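Local coordinates for hypothetical protein yibA (Escherichia coli, PDB 1OYZ), which is of unknown function, folds as an all-helical chain with HEAT repeats, and may have an oxidoreductase activity, at residues E199-K204 against I210-G215; V91-N96 against S126-E131; E231-T236 against L254-T259; A147-I152 against I165-D170; L31-N36 against I60-D65. All coordinates share one frame; numbering follows the deposited sequence.

Overall arrangement
Five contacts sample an all-helical chain. Along the sequence their order is contact 5, contact 2, contact 4, contact 1, contact 3. The centres step through the array in that order: about 22 Å from contact 5 to contact 2, 17 Å to contact 4, 16 Å to contact 1 and 19 Å to contact 3, while the centres of contacts 5 and 3 lie about 55 Å apart. Contacts 5 and 2 touch through I60, V91 and I94, and contacts 4 and 1 through M200 and L168. Contacts 1 and 4 join consecutive helices, and contacts 2, 3 and 5 reach over one helix to the next; such near-neighbour packing, as in HEAT-repeat proteins, is consistent with an elongated superhelical scaffold.

Contact 1: residues E199-K204 against I210-G215; sequences EMLQDK and IEAIIG
A212 turns its methyl toward the end of helix 191-200 and is met there by two side chains, M200 and L201. The selenomethionine M200 touches it at the root, CB to CB at 3.7 Å, where the CA atoms of the two residues are only 6.0 Å apart. So small a side chain suits a place where backbones come this close. Beyond CB the M200 chain runs on extended and bends only at chi3, its selenium end leading away from A212. L201 contributes its CD2 branch, which lies 4.0 Å from A212 CB and 3.6 Å from CG1 of I213. CG of L201 is anti to the carbonyl carbon (chi1 -69°); chi2 sends CD1 straight on and turns CD2 aside, to I213, and the two side chains cross at about a right angle. All four residues are buried, and the contact between them is wholly apolar. A type I turn from M200 to D203 follows on from helix 191-200 and leads the chain on into helix 206-218. Helix 173-186 adds R176, which contacts M200 and forms a salt bridge with D203, while V227 of helix 225-232 packs on both L201 and I213.

Contact 2: residues V91-N96 against S126-E131; sequences VFNILN and SPKIVE
F92 reaches from helix 88-101 to K128 and I129 at the start of helix 126-136, and its ring is the firm part of this contact. CG stands anti to the backbone N (chi1 -178°), which carries the ring outward across the gap between the helices. CE2 lies 4.0 Å from K128 CB and also 4.0 Å from K128 CD, so the aliphatic part of the lysine runs obliquely past the ring. At the opposite ring position, CE1 lies 4.4 Å from CD1 of I129, a methyl that sits at the ring edge near its plane. F92 and I129 are both buried, as befits large apolar groups, and Y125 stacks on the phenylalanine ring.

The solvent side is looser. K128 is exposed, and a long, flexible lysine fits here because its methylenes can pack against the ring while the chain, bent at chi4, carries the ammonium group past it. NZ comes no nearer than 4.2 Å to N93 ND2, a proximity rather than a bond.

The segment axes approach to 11.8 Å and are nearly parallel, 9° apart. Helix 105-121 lies between them in sequence, and its T115 touches both F92 and I129. Nearly parallel helices side by side, with the intervening helix packed against both, are the pattern seen in HEAT-like repeat stacking.

Contact 3: residues E231-T236 against L254-T259; sequences ELKKNT and LPVLDT
L232 and V256 form the centre of an apolar contact between the end of helix 225-232 and the first turns of helix 254-261. Their CA atoms are 7.5 Å apart, and both side chains point across the gap. CD1 of L232 meets CG2 of V256 at 4.2 Å, while its other branch, CD2, lies 4.4 Å from CD2 of L257. The leucine thus divides its two methyls between consecutive residues of the partner helix. Branched aliphatic side chains suit this position, since each offers separate methyls to different neighbours.

A second kind of contact is aliphatic but peripheral. The extended chain of K233 passes beside V256, with CE 4.3 Å from CG1. Here the methylenes of an exposed lysine give partial cover to the valine, and the charged amino group lies farther along the chain.

No ionic interaction joins the two segments; one lies within 231-236. K234 NZ donates to OE1 of E231 at 2.9 Å, on the syn side of the carboxylate and 28° out of its plane, forming a salt bridge that ties the turn after the helix back onto its last residues. E231 OE1 also pairs with R209, so two cations serve the buried glutamate and would be expected to favour its ionised form.

L232 is backed by I241, I242 and A245 of helix 239-248, and L257 packs on I274 and L277 of helix 268-277.

Contact 4: residues A147-I152 against I165-D170; sequences ATAFAI and INLLKD
Helix 142-153 and the end of helix 161-168 come closest where A149 CA lies 7.7 Å from L167 CA. L167 carries the contact, pointing toward the other helix and bringing a single methyl, CD1, between two neighbours; an extended chi2 (171°) carries that methyl out to the partner helix. It lies 4.3 Å from A149 CA and 4.4 Å from A149 CB, with L167 CD1 meeting the alanine at its backbone as well as its side chain. The short alanine is well suited here because it lets the leucine approach the helix itself. From the next turn, CD1 of I152 reaches the same L167 CD1 at 4.2 Å, so two terminal methyls meet. All three residues are buried and apolar. Both segments belong to the region recognised as HEAT repeats, in which antiparallel helices pair through hydrophobic faces of this kind. Helix 173-186 adds W178 against A149 and V175 against L167. Where helix 161-168 gives way to a turn, D170 forms a salt bridge with R145 and accepts a hydrogen bond from the backbone N of N172.

Contact 5: residues L31-N36 against I60-D65; sequences LLDDHN and IEFCSD
F62 meets L32 and D33 with the far end of its ring. CE2 is 4.0 Å from CB of L32 and also 4.0 Å from its CD1, so the leucine slants by the ring and touches it with both its root and one branch. Next to it, D33 OD1 stands 4.0 Å from F62 CZ. CG of D33 is anti to the carbonyl carbon (chi1 -65°), which brings the carboxylate to F62, the two planes only 15° apart. A large ring suits this place because it spans a wide backbone gap: the CA atoms of L32 and F62 are 10.0 Å apart.

The polar end of D33 is anchored farther out. Its OD2 forms a salt bridge with R70, which also pairs with D65 and touches F62. One arginine therefore links two acidic residues from the two segments beside the phenylalanine, and its charge probably stabilises both carboxylates.

The loop supplies the next layer of order. A type I turn from L31 to D34 presents L32 and D33 to the ring. D34 then makes an Asx turn, its OD1 accepting a hydrogen bond from N36 N at 2.8 Å with an N-H...O angle of 163°, on the anti side of the carboxylate and tilted out of its plane, just before the helix for which N36 is the N-cap.

That helix, 37-50, packs S43 and L47 against L32, while helix 68-80 brings R70 and I73 against F62.

Contact 1: residues E199-K204 against I210-G215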
# COMPACT_ATOMS: atom_id res chain seq x y z
N GLU A 199 -2.78 -21.42 0.93
CA GLU A 199 -3.99 -21.33 0.11
C GLU A 199 -3.80 -20.33 -1.00
O GLU A 199 -4.34 -20.50 -2.10
CB GLU A 199 -5.19 -20.89 0.96
CG GLU A 199 -5.50 -21.86 2.09
CD GLU A 199 -5.80 -23.26 1.56
OE1 GLU A 199 -5.65 -24.25 2.33
OE2 GLU A 199 -6.19 -23.38 0.38
N MSE A 200 -3.04 -19.28 -0.74
CA MSE A 200 -2.82 -18.27 -1.77
C MSE A 200 -1.97 -18.81 -2.91
O MSE A 200 -1.93 -18.22 -4.01
CB MSE A 200 -2.23 -17.00 -1.13
CG MSE A 200 -3.26 -16.35 -0.25
SE MSE A 200 -2.66 -15.01 1.00
CE MSE A 200 -3.65 -13.53 0.19
N LEU A 201 -1.29 -19.93 -2.68
CA LEU A 201 -0.52 -20.52 -3.77
C LEU A 201 -1.47 -20.78 -4.92
O LEU A 201 -1.06 -20.79 -6.07
CB LEU A 201 0.13 -21.81 -3.33
CG LEU A 201 1.24 -21.49 -2.33
CD1 LEU A 201 1.99 -22.77 -1.93
CD2 LEU A 201 2.19 -20.48 -2.97
N GLN A 202 -2.75 -20.98 -4.61
CA GLN A 202 -3.77 -21.20 -5.66
C GLN A 202 -4.56 -19.92 -6.02
O GLN A 202 -5.58 -20.02 -6.72
CB GLN A 202 -4.79 -22.27 -5.25
CG GLN A 202 -4.22 -23.43 -4.42
CD GLN A 202 -3.23 -24.26 -5.20
OE1 GLN A 202 -2.39 -24.96 -4.62
NE2 GLN A 202 -3.33 -24.20 -6.51
N ASP A 203 -4.15 -18.75 -5.54
CA ASP A 203 -4.88 -17.50 -5.85
C ASP A 203 -4.91 -17.22 -7.36
O ASP A 203 -3.96 -17.52 -8.08
CB ASP A 203 -4.23 -16.30 -5.15
CG ASP A 203 -5.16 -15.11 -5.03
OD1 ASP A 203 -5.52 -14.48 -6.06
OD2 ASP A 203 -5.54 -14.80 -3.87
N LYS A 204 -6.01 -16.65 -7.85
CA LYS A 204 -6.11 -16.35 -9.27
C LYS A 204 -5.21 -15.18 -9.66
O LYS A 204 -4.94 -14.96 -10.84
CB LYS A 204 -7.53 -15.97 -9.62
CG LYS A 204 -7.94 -14.66 -8.96
CD LYS A 204 -9.34 -14.19 -9.38
CE LYS A 204 -10.44 -15.14 -8.91
NZ LYS A 204 -11.78 -14.52 -9.13
N ILE A 210 2.80 -14.67 -5.96
CA ILE A 210 4.21 -14.32 -5.75
C ILE A 210 4.50 -13.95 -4.32
O ILE A 210 5.48 -14.43 -3.75
CB ILE A 210 4.66 -13.20 -6.71
CG1 ILE A 210 4.85 -13.78 -8.11
CG2 ILE A 210 5.95 -12.58 -6.20
CD1 ILE A 210 4.84 -12.73 -9.23
N GLU A 211 3.66 -13.11 -3.71
CA GLU A 211 3.90 -12.75 -2.30
C GLU A 211 3.77 -13.98 -1.37
O GLU A 211 4.49 -14.09 -0.36
CB GLU A 211 2.92 -11.64 -1.84
CG GLU A 211 3.19 -10.20 -2.44
CD GLU A 211 4.45 -9.53 -1.92
OE1 GLU A 211 4.76 -9.78 -0.73
OE2 GLU A 211 5.11 -8.70 -2.66
N ALA A 212 2.85 -14.89 -1.69
CA ALA A 212 2.66 -16.11 -0.88
C ALA A 212 3.93 -16.96 -0.99
O ALA A 212 4.45 -17.47 0.01
CB ALA A 212 1.43 -16.89 -1.38
N ILE A 213 4.43 -17.10 -2.21
CA ILE A 213 5.65 -17.85 -2.43
C ILE A 213 6.83 -17.26 -1.68
O ILE A 213 7.59 -17.99 -1.01
CB ILE A 213 5.99 -17.92 -3.94
CG1 ILE A 213 4.94 -18.79 -4.64
CG2 ILE A 213 7.40 -18.47 -4.13
CD1 ILE A 213 4.93 -18.70 -6.11
N ILE A 214 7.02 -15.94 -1.76
CA ILE A 214 8.17 -15.38 -1.04
C ILE A 214 7.89 -15.48 0.46
O ILE A 214 8.79 -15.76 1.26
CB ILE A 214 8.50 -13.90 -1.46
CG1 ILE A 214 7.91 -12.92 -0.50
CG2 ILE A 214 7.99 -13.59 -2.86
CD1 ILE A 214 8.94 -12.45 0.47
N GLY A 215 6.64 -15.26 0.86
CA GLY A 215 6.32 -15.35 2.27
C GLY A 215 6.57 -16.74 2.83
O GLY A 215 7.18 -16.90 3.90

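Contact 2: residues V91-N96 against S126-E131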
# COMPACT_ATOMS: atom_id res chain seq x y z
N VAL A 91 -7.68 18.42 13.35
CA VAL A 91 -7.70 17.97 11.97
C VAL A 91 -7.71 16.45 11.94
O VAL A 91 -8.46 15.84 11.19
CB VAL A 91 -6.49 18.56 11.18
CG1 VAL A 91 -6.30 17.81 9.83
CG2 VAL A 91 -6.75 20.04 10.90
N PHE A 92 -6.90 15.84 12.78
CA PHE A 92 -6.89 14.41 12.82
C PHE A 92 -8.31 13.91 13.14
O PHE A 92 -8.85 13.06 12.45
CB PHE A 92 -5.94 13.91 13.88
CG PHE A 92 -5.86 12.46 13.92
CD1 PHE A 92 -5.04 11.78 13.03
CD2 PHE A 92 -6.69 11.74 14.75
CE1 PHE A 92 -5.05 10.41 12.98
CE2 PHE A 92 -6.70 10.36 14.70
CZ PHE A 92 -5.88 9.69 13.82
N ASN A 93 -8.91 14.48 14.17
CA ASN A 93 -10.25 14.07 14.55
C ASN A 93 -11.22 14.26 13.43
O ASN A 93 -12.11 13.42 13.21
CB ASN A 93 -10.68 14.83 15.80
CG ASN A 93 -9.90 14.37 17.01
OD1 ASN A 93 -9.71 15.12 17.97
ND2 ASN A 93 -9.44 13.13 16.98
N ILE A 94 -11.06 15.35 12.68
CA ILE A 94 -11.93 15.55 11.55
C ILE A 94 -11.76 14.41 10.54
O ILE A 94 -12.75 13.88 10.06
CB ILE A 94 -11.66 16.88 10.87
CG1 ILE A 94 -12.14 18.02 11.79
CG2 ILE A 94 -12.35 16.94 9.51
CD1 ILE A 94 -11.75 19.40 11.36
N LEU A 95 -10.53 14.01 10.24
CA LEU A 95 -10.30 12.95 9.27
C LEU A 95 -10.78 11.58 9.76
O LEU A 95 -11.37 10.79 9.02
CB LEU A 95 -8.81 12.85 8.93
CG LEU A 95 -8.12 13.68 7.84
CD1 LEU A 95 -9.03 14.72 7.30
CD2 LEU A 95 -6.82 14.29 8.38
N ASN A 96 -10.48 11.30 11.00
CA ASN A 96 -10.85 10.04 11.66
C ASN A 96 -12.37 9.88 11.57
O ASN A 96 -12.90 8.81 11.20
CB ASN A 96 -10.39 10.10 13.12
CG ASN A 96 -10.85 8.92 13.93
OD1 ASN A 96 -11.54 9.09 14.90
ND2 ASN A 96 -10.44 7.71 13.54
N SER A 126 -1.18 6.79 16.41
CA SER A 126 -1.17 5.35 16.13
C SER A 126 -2.28 4.56 16.80
O SER A 126 -3.04 3.87 16.13
CB SER A 126 0.19 4.76 16.48
OG SER A 126 1.19 5.48 15.78
N PRO A 127 -2.39 4.66 18.13
CA PRO A 127 -3.45 3.94 18.84
C PRO A 127 -4.80 4.17 18.14
O PRO A 127 -5.53 3.22 17.87
CB PRO A 127 -3.40 4.57 20.24
CG PRO A 127 -1.94 4.90 20.41
CD PRO A 127 -1.56 5.47 19.05
N LYS A 128 -5.11 5.42 17.84
CA LYS A 128 -6.37 5.73 17.16
C LYS A 128 -6.46 5.13 15.77
O LYS A 128 -7.54 4.72 15.34
CB LYS A 128 -6.59 7.23 17.11
CG LYS A 128 -7.13 7.77 18.42
CD LYS A 128 -6.81 9.23 18.56
CE LYS A 128 -7.47 9.81 19.80
NZ LYS A 128 -8.94 9.92 19.58
N ILE A 129 -5.34 5.09 15.05
CA ILE A 129 -5.32 4.50 13.72
C ILE A 129 -5.69 3.01 13.82
O ILE A 129 -6.38 2.46 12.95
CB ILE A 129 -3.93 4.59 13.07
CG1 ILE A 129 -3.65 6.01 12.60
CG2 ILE A 129 -3.85 3.64 11.87
CD1 ILE A 129 -4.38 6.40 11.32
N VAL A 130 -5.24 2.37 14.88
CA VAL A 130 -5.54 0.96 15.07
C VAL A 130 -7.05 0.73 15.31
O VAL A 130 -7.65 -0.15 14.69
CB VAL A 130 -4.76 0.39 16.25
CG1 VAL A 130 -5.25 -0.98 16.57
CG2 VAL A 130 -3.28 0.35 15.91
N GLU A 131 -7.63 1.52 16.21
CA GLU A 131 -9.03 1.41 16.54
C GLU A 131 -9.82 1.69 15.29
O GLU A 131 -10.86 1.06 15.02
CB GLU A 131 -9.43 2.44 17.60
CG GLU A 131 -9.67 1.87 18.99
CD GLU A 131 -10.28 2.87 19.99
OE1 GLU A 131 -11.18 3.66 19.59
OE2 GLU A 131 -9.88 2.85 21.17

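Contact 3: residues E231-T236 against L254-T259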
# COMPACT_ATOMS: atom_id res chain seq x y z
N GLU A 231 7.33 -23.15 -10.99
CA GLU A 231 7.69 -21.81 -11.41
C GLU A 231 9.10 -21.76 -11.93
O GLU A 231 9.39 -21.06 -12.91
CB GLU A 231 7.53 -20.85 -10.25
CG GLU A 231 6.09 -20.62 -9.92
CD GLU A 231 5.35 -19.96 -11.06
OE1 GLU A 231 4.16 -20.27 -11.26
OE2 GLU A 231 5.97 -19.13 -11.77
N LEU A 232 10.01 -22.50 -11.29
CA LEU A 232 11.38 -22.47 -11.76
C LEU A 232 11.52 -23.16 -13.10
O LEU A 232 12.51 -22.96 -13.78
CB LEU A 232 12.33 -23.09 -10.73
CG LEU A 232 12.48 -22.35 -9.39
CD1 LEU A 232 13.00 -23.30 -8.31
CD2 LEU A 232 13.43 -21.16 -9.58
N LYS A 233 10.55 -23.96 -13.52
CA LYS A 233 10.71 -24.66 -14.80
C LYS A 233 10.18 -23.90 -16.01
O LYS A 233 10.27 -24.35 -17.14
CB LYS A 233 10.06 -26.05 -14.75
CG LYS A 233 10.74 -26.98 -13.76
CD LYS A 233 10.10 -28.34 -13.79
CE LYS A 233 10.93 -29.37 -13.02
NZ LYS A 233 10.43 -30.75 -13.33
N LYS A 234 9.63 -22.72 -15.76
CA LYS A 234 9.10 -21.94 -16.86
C LYS A 234 10.21 -21.36 -17.74
O LYS A 234 11.37 -21.25 -17.34
CB LYS A 234 8.20 -20.85 -16.30
CG LYS A 234 6.96 -21.45 -15.62
CD LYS A 234 6.02 -20.38 -15.09
CE LYS A 234 4.70 -20.97 -14.65
NZ LYS A 234 3.80 -19.91 -14.11
N ASN A 235 9.83 -21.03 -18.96
CA ASN A 235 10.73 -20.46 -19.94
C ASN A 235 11.12 -19.05 -19.47
O ASN A 235 12.28 -18.64 -19.58
CB ASN A 235 10.02 -20.39 -21.29
CG ASN A 235 10.97 -20.45 -22.43
OD1 ASN A 235 11.60 -21.49 -22.67
ND2 ASN A 235 11.11 -19.34 -23.15
N THR A 236 10.13 -18.33 -18.96
CA THR A 236 10.31 -17.00 -18.38
C THR A 236 10.07 -17.21 -16.88
O THR A 236 8.97 -17.59 -16.48
CB THR A 236 9.25 -16.00 -18.91
OG1 THR A 236 9.34 -15.90 -20.34
CG2 THR A 236 9.45 -14.64 -18.27
N LEU A 254 18.22 -27.89 -5.63
CA LEU A 254 19.53 -27.73 -6.23
C LEU A 254 19.62 -28.24 -7.65
O LEU A 254 20.11 -27.56 -8.53
CB LEU A 254 20.61 -28.39 -5.37
CG LEU A 254 20.92 -27.62 -4.08
CD1 LEU A 254 21.82 -28.46 -3.16
CD2 LEU A 254 21.61 -26.32 -4.42
N PRO A 255 19.10 -29.45 -7.92
CA PRO A 255 19.18 -29.97 -9.28
C PRO A 255 18.65 -29.02 -10.35
O PRO A 255 19.35 -28.72 -11.32
CB PRO A 255 18.36 -31.26 -9.20
CG PRO A 255 18.61 -31.70 -7.77
CD PRO A 255 18.37 -30.39 -7.05
N VAL A 256 17.43 -28.53 -10.15
CA VAL A 256 16.80 -27.63 -11.10
C VAL A 256 17.55 -26.31 -11.20
O VAL A 256 17.64 -25.74 -12.28
CB VAL A 256 15.33 -27.33 -10.70
CG1 VAL A 256 14.51 -28.60 -10.74
CG2 VAL A 256 15.28 -26.74 -9.30
N LEU A 257 18.08 -25.83 -10.08
CA LEU A 257 18.82 -24.57 -10.10
C LEU A 257 20.06 -24.79 -10.96
O LEU A 257 20.37 -23.99 -11.85
CB LEU A 257 19.23 -24.14 -8.69
CG LEU A 257 18.11 -23.63 -7.76
CD1 LEU A 257 18.69 -23.34 -6.39
CD2 LEU A 257 17.42 -22.38 -8.33
N ASP A 258 20.74 -25.90 -10.71
CA ASP A 258 21.94 -26.20 -11.47
C ASP A 258 21.61 -26.16 -12.98
O ASP A 258 22.31 -25.52 -13.76
CB ASP A 258 22.46 -27.58 -11.07
CG ASP A 258 23.74 -27.92 -11.75
OD1 ASP A 258 23.73 -28.83 -12.60
OD2 ASP A 258 24.75 -27.24 -11.43
N THR A 259 20.54 -26.83 -13.36
CA THR A 259 20.07 -26.87 -14.74
C THR A 259 19.85 -25.47 -15.35
O THR A 259 20.13 -25.23 -16.53
CB THR A 259 18.71 -27.61 -14.83
OG1 THR A 259 18.91 -29.01 -14.56
CG2 THR A 259 18.10 -27.45 -16.19

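Contact 4: residues A147-I152 against I165-D170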
# COMPACT_ATOMS: atom_id res chain seq x y z
N ALA A 147 -7.59 1.20 1.40
CA ALA A 147 -6.97 2.29 2.10
C ALA A 147 -6.64 1.86 3.53
O ALA A 147 -5.66 2.32 4.11
CB ALA A 147 -7.87 3.52 2.07
N THR A 148 -7.43 0.95 4.08
CA THR A 148 -7.18 0.47 5.44
C THR A 148 -5.90 -0.34 5.42
O THR A 148 -5.08 -0.28 6.35
CB THR A 148 -8.35 -0.43 5.97
OG1 THR A 148 -9.58 0.30 5.91
CG2 THR A 148 -8.10 -0.84 7.42
N ALA A 149 -5.69 -1.10 4.35
CA ALA A 149 -4.46 -1.90 4.28
C ALA A 149 -3.25 -0.97 4.36
O ALA A 149 -2.30 -1.20 5.12
CB ALA A 149 -4.43 -2.73 2.98
N PHE A 150 -3.29 0.09 3.57
CA PHE A 150 -2.20 1.07 3.57
C PHE A 150 -1.97 1.62 4.96
O PHE A 150 -0.84 1.70 5.45
CB PHE A 150 -2.56 2.23 2.64
CG PHE A 150 -1.60 3.37 2.73
CD1 PHE A 150 -0.24 3.17 2.47
CD2 PHE A 150 -2.04 4.63 3.08
CE1 PHE A 150 0.66 4.21 2.58
CE2 PHE A 150 -1.15 5.68 3.19
CZ PHE A 150 0.21 5.47 2.94
N ALA A 151 -3.06 2.03 5.59
CA ALA A 151 -3.00 2.59 6.93
C ALA A 151 -2.26 1.68 7.89
O ALA A 151 -1.30 2.10 8.54
CB ALA A 151 -4.40 2.84 7.45
N ILE A 152 -2.73 0.44 7.99
CA ILE A 152 -2.13 -0.52 8.91
C ILE A 152 -0.62 -0.63 8.69
O ILE A 152 0.15 -0.60 9.64
CB ILE A 152 -2.82 -1.91 8.77
CG1 ILE A 152 -4.29 -1.82 9.26
CG2 ILE A 152 -2.07 -2.95 9.58
CD1 ILE A 152 -5.14 -3.08 9.03
N ILE A 165 -4.99 -10.69 8.60
CA ILE A 165 -5.44 -12.01 8.23
C ILE A 165 -6.77 -11.94 7.52
O ILE A 165 -6.95 -12.57 6.48
CB ILE A 165 -5.51 -12.92 9.48
CG1 ILE A 165 -4.10 -13.17 10.00
CG2 ILE A 165 -6.18 -14.25 9.15
CD1 ILE A 165 -4.05 -14.04 11.25
N ASN A 166 -7.72 -11.17 8.05
CA ASN A 166 -9.02 -11.10 7.37
C ASN A 166 -8.87 -10.48 5.97
O ASN A 166 -9.57 -10.88 5.04
CB ASN A 166 -10.04 -10.31 8.20
CG ASN A 166 -11.46 -10.84 8.02
OD1 ASN A 166 -11.75 -11.99 8.35
ND2 ASN A 166 -12.35 -10.01 7.49
N LEU A 167 -7.95 -9.52 5.81
CA LEU A 167 -7.74 -8.88 4.51
C LEU A 167 -7.09 -9.86 3.52
O LEU A 167 -7.23 -9.72 2.31
CB LEU A 167 -6.88 -7.60 4.66
CG LEU A 167 -7.59 -6.47 5.45
CD1 LEU A 167 -6.63 -5.31 5.75
CD2 LEU A 167 -8.79 -5.96 4.65
N LEU A 168 -6.35 -10.83 4.03
CA LEU A 168 -5.76 -11.81 3.15
C LEU A 168 -6.91 -12.56 2.48
O LEU A 168 -6.78 -13.07 1.37
CB LEU A 168 -4.91 -12.81 3.92
CG LEU A 168 -3.60 -12.31 4.51
CD1 LEU A 168 -2.99 -13.40 5.41
CD2 LEU A 168 -2.65 -11.94 3.37
N LYS A 169 -8.05 -12.63 3.18
CA LYS A 169 -9.21 -13.35 2.68
C LYS A 169 -10.13 -12.46 1.89
O LYS A 169 -11.24 -12.87 1.51
CB LYS A 169 -9.99 -13.97 3.84
CG LYS A 169 -9.13 -14.62 4.90
CD LYS A 169 -9.96 -14.98 6.13
CE LYS A 169 -9.09 -15.42 7.31
NZ LYS A 169 -9.93 -16.03 8.38
N ASP A 170 -9.67 -11.26 1.60
CA ASP A 170 -10.50 -10.33 0.89
C ASP A 170 -10.86 -10.75 -0.53
O ASP A 170 -10.07 -11.40 -1.22
CB ASP A 170 -9.85 -8.96 0.85
CG ASP A 170 -10.84 -7.87 0.63
OD1 ASP A 170 -11.36 -7.74 -0.50
OD2 ASP A 170 -11.13 -7.14 1.60

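Contact 5: residues L31-N36 against I60-D65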
# COMPACT_ATOMS: atom_id res chain seq x y z
N LEU A 31 -9.76 26.44 -8.57
CA LEU A 31 -9.48 25.23 -9.33
C LEU A 31 -9.92 23.95 -8.60
O LEU A 31 -10.12 22.91 -9.24
CB LEU A 31 -7.98 25.16 -9.67
CG LEU A 31 -7.57 25.60 -11.08
CD1 LEU A 31 -8.50 26.68 -11.61
CD2 LEU A 31 -6.12 26.10 -11.06
N LEU A 32 -10.09 24.03 -7.28
CA LEU A 32 -10.52 22.85 -6.55
C LEU A 32 -11.91 22.44 -7.02
O LEU A 32 -12.29 21.28 -6.87
CB LEU A 32 -10.55 23.11 -5.05
CG LEU A 32 -9.21 23.49 -4.44
CD1 LEU A 32 -9.40 23.80 -2.98
CD2 LEU A 32 -8.18 22.36 -4.66
N ASP A 33 -12.65 23.39 -7.60
CA ASP A 33 -14.00 23.13 -8.09
C ASP A 33 -14.07 22.93 -9.59
O ASP A 33 -15.14 23.04 -10.18
CB ASP A 33 -14.93 24.28 -7.74
CG ASP A 33 -15.12 24.41 -6.27
OD1 ASP A 33 -15.11 23.37 -5.59
OD2 ASP A 33 -15.31 25.55 -5.80
N ASP A 34 -12.93 22.66 -10.21
CA ASP A 34 -12.90 22.45 -11.65
C ASP A 34 -13.60 21.13 -11.97
O ASP A 34 -13.70 20.26 -11.11
CB ASP A 34 -11.44 22.41 -12.11
CG ASP A 34 -11.31 22.55 -13.60
OD1 ASP A 34 -11.28 21.51 -14.29
OD2 ASP A 34 -11.24 23.71 -14.07
N HIS A 35 -14.07 20.97 -13.21
CA HIS A 35 -14.75 19.73 -13.59
C HIS A 35 -13.78 18.60 -13.90
O HIS A 35 -14.16 17.42 -13.90
CB HIS A 35 -15.69 19.96 -14.79
CG HIS A 35 -16.92 20.74 -14.45
ND1 HIS A 35 -17.74 20.41 -13.40
CD2 HIS A 35 -17.47 21.84 -15.02
CE1 HIS A 35 -18.75 21.27 -13.33
NE2 HIS A 35 -18.60 22.15 -14.30
N ASN A 36 -12.52 18.95 -14.14
CA ASN A 36 -11.52 17.93 -14.43
C ASN A 36 -10.83 17.49 -13.15
O ASN A 36 -10.36 18.30 -12.35
CB ASN A 36 -10.46 18.42 -15.41
CG ASN A 36 -9.46 17.33 -15.77
OD1 ASN A 36 -9.76 16.45 -16.59
ND2 ASN A 36 -8.30 17.34 -15.13
N ILE A 60 -10.80 22.43 5.75
CA ILE A 60 -11.67 22.03 6.84
C ILE A 60 -13.11 22.33 6.44
O ILE A 60 -13.96 21.43 6.45
CB ILE A 60 -11.29 22.78 8.13
CG1 ILE A 60 -9.98 22.19 8.67
CG2 ILE A 60 -12.46 22.72 9.16
CD1 ILE A 60 -9.30 23.04 9.73
N GLU A 61 -13.40 23.56 6.03
CA GLU A 61 -14.78 23.85 5.63
C GLU A 61 -15.24 22.89 4.54
O GLU A 61 -16.36 22.35 4.61
CB GLU A 61 -14.92 25.28 5.13
CG GLU A 61 -14.54 26.31 6.14
CD GLU A 61 -14.69 27.71 5.59
OE1 GLU A 61 -14.31 28.66 6.29
OE2 GLU A 61 -15.20 27.85 4.45
N PHE A 62 -14.40 22.68 3.52
CA PHE A 62 -14.75 21.75 2.44
C PHE A 62 -15.11 20.39 3.02
O PHE A 62 -15.91 19.67 2.45
CB PHE A 62 -13.59 21.55 1.46
CG PHE A 62 -13.64 22.47 0.28
CD1 PHE A 62 -14.15 23.76 0.40
CD2 PHE A 62 -13.17 22.05 -0.96
CE1 PHE A 62 -14.19 24.62 -0.68
CE2 PHE A 62 -13.20 22.90 -2.06
CZ PHE A 62 -13.71 24.19 -1.92
N CYS A 63 -14.51 20.06 4.15
CA CYS A 63 -14.79 18.79 4.78
C CYS A 63 -16.25 18.65 5.17
O CYS A 63 -16.75 17.54 5.31
CB CYS A 63 -13.89 18.59 6.00
SG CYS A 63 -12.28 17.92 5.50
N SER A 64 -16.95 19.77 5.30
CA SER A 64 -18.37 19.76 5.66
C SER A 64 -19.29 20.11 4.51
O SER A 64 -20.48 20.32 4.70
CB SER A 64 -18.63 20.72 6.80
OG SER A 64 -18.12 20.14 7.98
N ASP A 65 -18.74 20.18 3.31
CA ASP A 65 -19.56 20.53 2.17
C ASP A 65 -20.53 19.42 1.79
O ASP A 65 -20.28 18.24 2.05
CB ASP A 65 -18.71 20.86 0.96
CG ASP A 65 -19.49 21.63 -0.09
OD1 ASP A 65 -19.59 22.85 0.05
OD2 ASP A 65 -20.03 21.02 -1.04